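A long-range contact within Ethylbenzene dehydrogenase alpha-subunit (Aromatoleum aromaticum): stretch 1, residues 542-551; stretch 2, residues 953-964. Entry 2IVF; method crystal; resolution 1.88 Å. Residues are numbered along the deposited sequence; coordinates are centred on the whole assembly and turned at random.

Stretch 1 (542-551) GLVPPAMWLY
Stretch 2, residues 953-964: RYYFMNGSPAPV

Two segments more than 400 residues apart in one chain run side by side here, in the same direction: the CA of Leu 543 lies 6.7 Å from the CA of Phe 956, the CA of Pro 545 lies 6.0 Å from the CA of Ser 960, and the CA of Ala 547 lies 6.0 Å from the CA of Pro 963. No direct hydrogen bond crosses between them. The contact, 463 Å² summed over both sides, is built from apolar packing and one bridging water.

Stretch 1 opens with Gly 542 at phi/psi 81/18, a positive phi that favours glycine, then extends through Leu 543 (-87/124) and Val 544 (-134/147). Pro 545 (-56/123) leads into the helical run, with Ala 547 at -56/-32 and Leu 550 at -62/-41. Stretch 2 has no regular helix or strand. A type II turn from Tyr 955 to Asn 958 places Phe 956 at -52/130 and Met 957 at 68/-1. It is closed by Asn 958 N to Tyr 955 O at 2.8 Å and Tyr 955 N to Asn 958 O at 3.0 Å, while Asn 958 ND2 donates to Phe 956 O at 2.7 Å.

At that turn, Leu 543 points toward stretch 2 in the m,t rotamer (-70°, 162°). Phe 956 leaves its backbone sideways, but chi1 t (178°) with chi2 46° brings the ring nearer. The two rotamers meet in a CH-pi contact: Leu 543 CD1 sits 3.9 Å from the Phe 956 ring centroid, 20° off the normal, and 3.6 Å from Phe 956 CD1. The CA-to-CB bond of Val 544 points away, the alternation expected of an extended segment.

Tyr 954 also points toward its partner, chi1 t (172°) and chi2 67°, which carries the ring alongside the backbone of 543-545. Leu 543 O lies at the ring edge, 3.8 Å from Tyr 954 OH, and Pro 545 CD packs 3.6 Å from Tyr 954 CE2. The hydroxyl is hydrogen-bonded elsewhere in the structure.

Gly 959, at 101/180, is required by its backbone: a CB would be jammed against the preceding carbonyl and would clash with Arg 953 O at 1.9 Å. Ser 960 follows at 71/156, its CB toward stretch 1. With chi1 at 89° (p), Ser 960 OG donates to Gly 959 O at 2.6 Å and approaches Pro 545 CB to 3.3 Å. The same OG accepts from the water at 3.0 Å. That water also donates to Pro 961 O at 2.7 Å and accepts from Ala 547 N at 2.9 Å, so it joins Ala 547 N to two acceptors of stretch 2, neither of which bonds stretch 1 directly.

Beyond the water, an alanine, prolines and a leucine pack together. Ala 547 CB, directed toward stretch 2, comes within 3.4 Å of Pro 961 O and 4.2 Å of Pro 961 CG. Pro 546 and Leu 550, four residues apart on the helical run, both reach Pro 963, C-gamma endo: Pro 546 CG is 4.4 Å from Pro 963 CD, and Leu 550 CD1, from an m,t rotamer (-68°, 176°), is 4.0 Å from Pro 963 CG.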

# COMPACT_ATOMS: atom_id res chain seq x y z
N GLY A 542 -14.57 3.68 30.46
CA GLY A 542 -14.30 2.23 30.24
C GLY A 542 -13.18 1.87 29.25
O GLY A 542 -13.11 0.73 28.76
N LEU A 543 -12.32 2.85 28.97
CA LEU A 543 -11.16 2.62 28.14
C LEU A 543 -10.05 2.14 29.06
O LEU A 543 -9.71 2.82 30.04
CB LEU A 543 -10.73 3.89 27.44
CG LEU A 543 -11.70 4.35 26.35
CD1 LEU A 543 -11.49 5.81 26.01
CD2 LEU A 543 -11.56 3.47 25.11
N VAL A 544 -9.51 0.97 28.75
CA VAL A 544 -8.68 0.23 29.70
C VAL A 544 -7.41 -0.27 29.01
O VAL A 544 -7.43 -0.56 27.80
CB VAL A 544 -9.50 -0.94 30.36
CG1 VAL A 544 -10.80 -0.40 30.92
CG2 VAL A 544 -9.79 -2.03 29.32
N PRO A 545 -6.28 -0.34 29.74
CA PRO A 545 -5.04 -0.93 29.18
C PRO A 545 -5.30 -2.34 28.71
O PRO A 545 -5.82 -3.12 29.50
CB PRO A 545 -4.07 -0.94 30.38
CG PRO A 545 -4.93 -0.71 31.60
CD PRO A 545 -6.09 0.12 31.13
N PRO A 546 -5.03 -2.66 27.43
CA PRO A 546 -5.32 -4.01 26.87
C PRO A 546 -4.49 -5.19 27.41
O PRO A 546 -5.00 -6.32 27.44
CB PRO A 546 -5.12 -3.80 25.36
CG PRO A 546 -4.21 -2.65 25.28
CD PRO A 546 -4.49 -1.76 26.40
N ALA A 547 -3.30 -4.94 27.96
CA ALA A 547 -2.53 -6.01 28.63
C ALA A 547 -3.31 -6.70 29.76
O ALA A 547 -3.08 -7.89 30.05
CB ALA A 547 -1.15 -5.48 29.14
N MET A 548 -4.19 -5.96 30.43
CA MET A 548 -4.81 -6.48 31.64
C MET A 548 -5.76 -7.62 31.33
O MET A 548 -5.63 -8.70 31.91
CB MET A 548 -5.57 -5.41 32.43
CG MET A 548 -4.71 -4.27 32.91
SD MET A 548 -3.24 -4.82 33.81
CE MET A 548 -2.54 -3.23 34.29
N TRP A 549 -6.71 -7.38 30.43
CA TRP A 549 -7.73 -8.39 30.19
C TRP A 549 -7.08 -9.56 29.40
O TRP A 549 -7.40 -10.71 29.64
CB TRP A 549 -8.96 -7.79 29.47
CG TRP A 549 -8.82 -7.69 28.01
CD1 TRP A 549 -8.08 -6.80 27.30
CD2 TRP A 549 -9.45 -8.53 27.07
NE1 TRP A 549 -8.20 -7.06 25.94
CE2 TRP A 549 -9.03 -8.13 25.78
CE3 TRP A 549 -10.31 -9.63 27.20
CZ2 TRP A 549 -9.47 -8.74 24.63
CZ3 TRP A 549 -10.74 -10.26 26.05
CH2 TRP A 549 -10.33 -9.81 24.78
N LEU A 550 -6.10 -9.25 28.54
CA LEU A 550 -5.40 -10.32 27.82
C LEU A 550 -4.68 -11.23 28.79
O LEU A 550 -4.75 -12.47 28.64
CB LEU A 550 -4.42 -9.76 26.79
CG LEU A 550 -5.03 -9.05 25.59
CD1 LEU A 550 -3.92 -8.48 24.71
CD2 LEU A 550 -5.99 -9.96 24.79
N TYR A 551 -4.06 -10.63 29.80
CA TYR A 551 -3.35 -11.37 30.85
C TYR A 551 -4.27 -12.21 31.72
O TYR A 551 -3.97 -13.36 31.98
CB TYR A 551 -2.60 -10.39 31.80
CG TYR A 551 -1.76 -11.02 32.90
CD1 TYR A 551 -0.45 -11.43 32.67
CD2 TYR A 551 -2.25 -11.12 34.22
CE1 TYR A 551 0.33 -11.98 33.72
CE2 TYR A 551 -1.48 -11.64 35.22
CZ TYR A 551 -0.18 -12.06 34.97
OH TYR A 551 0.52 -12.59 36.02
N ARG A 953 2.33 7.07 33.55
CA ARG A 953 0.86 7.17 33.72
C ARG A 953 0.11 6.63 32.53
O ARG A 953 0.67 6.41 31.46
CB ARG A 953 0.43 8.60 33.95
CG ARG A 953 0.71 9.54 32.80
CD ARG A 953 0.85 11.02 33.26
NE ARG A 953 1.70 11.82 32.34
CZ ARG A 953 2.12 13.06 32.59
NH1 ARG A 953 1.79 13.64 33.72
NH2 ARG A 953 2.88 13.71 31.73
N TYR A 954 -1.18 6.41 32.72
CA TYR A 954 -2.04 5.98 31.65
C TYR A 954 -3.24 6.90 31.52
O TYR A 954 -3.93 7.22 32.51
CB TYR A 954 -2.53 4.53 31.86
CG TYR A 954 -3.59 4.13 30.85
CD1 TYR A 954 -3.26 4.02 29.50
CD2 TYR A 954 -4.92 3.97 31.21
CE1 TYR A 954 -4.24 3.70 28.53
CE2 TYR A 954 -5.89 3.62 30.25
CZ TYR A 954 -5.55 3.52 28.93
OH TYR A 954 -6.50 3.21 27.97
N TYR A 955 -3.48 7.32 30.29
CA TYR A 955 -4.78 7.83 29.89
C TYR A 955 -4.89 7.40 28.43
O TYR A 955 -3.94 6.82 27.90
CB TYR A 955 -4.88 9.34 30.08
CG TYR A 955 -3.81 10.13 29.35
CD1 TYR A 955 -3.98 10.49 28.02
CD2 TYR A 955 -2.65 10.57 30.00
CE1 TYR A 955 -3.01 11.23 27.33
CE2 TYR A 955 -1.66 11.32 29.28
CZ TYR A 955 -1.87 11.65 27.97
OH TYR A 955 -0.92 12.40 27.22
N PHE A 956 -6.03 7.66 27.81
CA PHE A 956 -6.40 7.04 26.55
C PHE A 956 -5.28 7.20 25.51
O PHE A 956 -4.77 8.31 25.31
CB PHE A 956 -7.72 7.64 26.06
CG PHE A 956 -8.20 7.11 24.72
CD1 PHE A 956 -8.20 5.75 24.44
CD2 PHE A 956 -8.72 7.98 23.78
CE1 PHE A 956 -8.66 5.28 23.20
CE2 PHE A 956 -9.18 7.51 22.54
CZ PHE A 956 -9.15 6.15 22.27
N MET A 957 -4.92 6.06 24.90
CA MET A 957 -3.86 5.92 23.90
C MET A 957 -2.43 6.11 24.40
O MET A 957 -1.47 5.97 23.61
CB MET A 957 -4.13 6.84 22.72
CG MET A 957 -5.50 6.64 22.12
SD MET A 957 -5.78 7.70 20.70
CE MET A 957 -5.35 9.23 21.49
N ASN A 958 -2.27 6.41 25.68
CA ASN A 958 -0.99 6.83 26.21
C ASN A 958 -0.65 6.09 27.49
O ASN A 958 -1.25 6.29 28.51
CB ASN A 958 -1.03 8.32 26.53
CG ASN A 958 -1.11 9.17 25.31
OD1 ASN A 958 -0.11 9.71 24.85
ND2 ASN A 958 -2.31 9.27 24.74
N GLY A 959 0.36 5.24 27.42
CA GLY A 959 0.86 4.61 28.64
C GLY A 959 0.33 3.21 28.79
O GLY A 959 -0.42 2.73 27.95
N SER A 960 0.75 2.56 29.87
CA SER A 960 0.46 1.14 30.14
C SER A 960 1.28 0.26 29.16
O SER A 960 1.74 0.74 28.11
CB SER A 960 -1.04 0.84 30.11
OG SER A 960 -1.49 0.49 28.82
N PRO A 961 1.53 -0.99 29.54
CA PRO A 961 2.43 -1.87 28.81
C PRO A 961 1.76 -2.42 27.58
O PRO A 961 0.78 -3.12 27.70
CB PRO A 961 2.75 -2.98 29.83
CG PRO A 961 1.70 -2.92 30.83
CD PRO A 961 1.02 -1.62 30.78
N ALA A 962 2.28 -2.09 26.42
CA ALA A 962 1.70 -2.53 25.15
C ALA A 962 2.14 -3.95 24.78
O ALA A 962 3.33 -4.27 24.73
CB ALA A 962 2.07 -1.53 24.03
N PRO A 963 1.17 -4.84 24.52
CA PRO A 963 1.47 -6.25 24.19
C PRO A 963 1.79 -6.46 22.72
O PRO A 963 1.16 -7.28 22.05
CB PRO A 963 0.16 -6.93 24.58
CG PRO A 963 -0.86 -5.89 24.16
CD PRO A 963 -0.27 -4.58 24.56
N VAL A 964 2.80 -5.74 22.25
CA VAL A 964 2.93 -5.40 20.82
C VAL A 964 4.35 -5.58 20.30
O VAL A 964 4.64 -5.22 19.19
CB VAL A 964 2.51 -3.96 20.54
CG1 VAL A 964 1.02 -3.69 20.97
CG2 VAL A 964 3.49 -2.92 21.18
O HOH W 1 -1.75 -2.51 28.35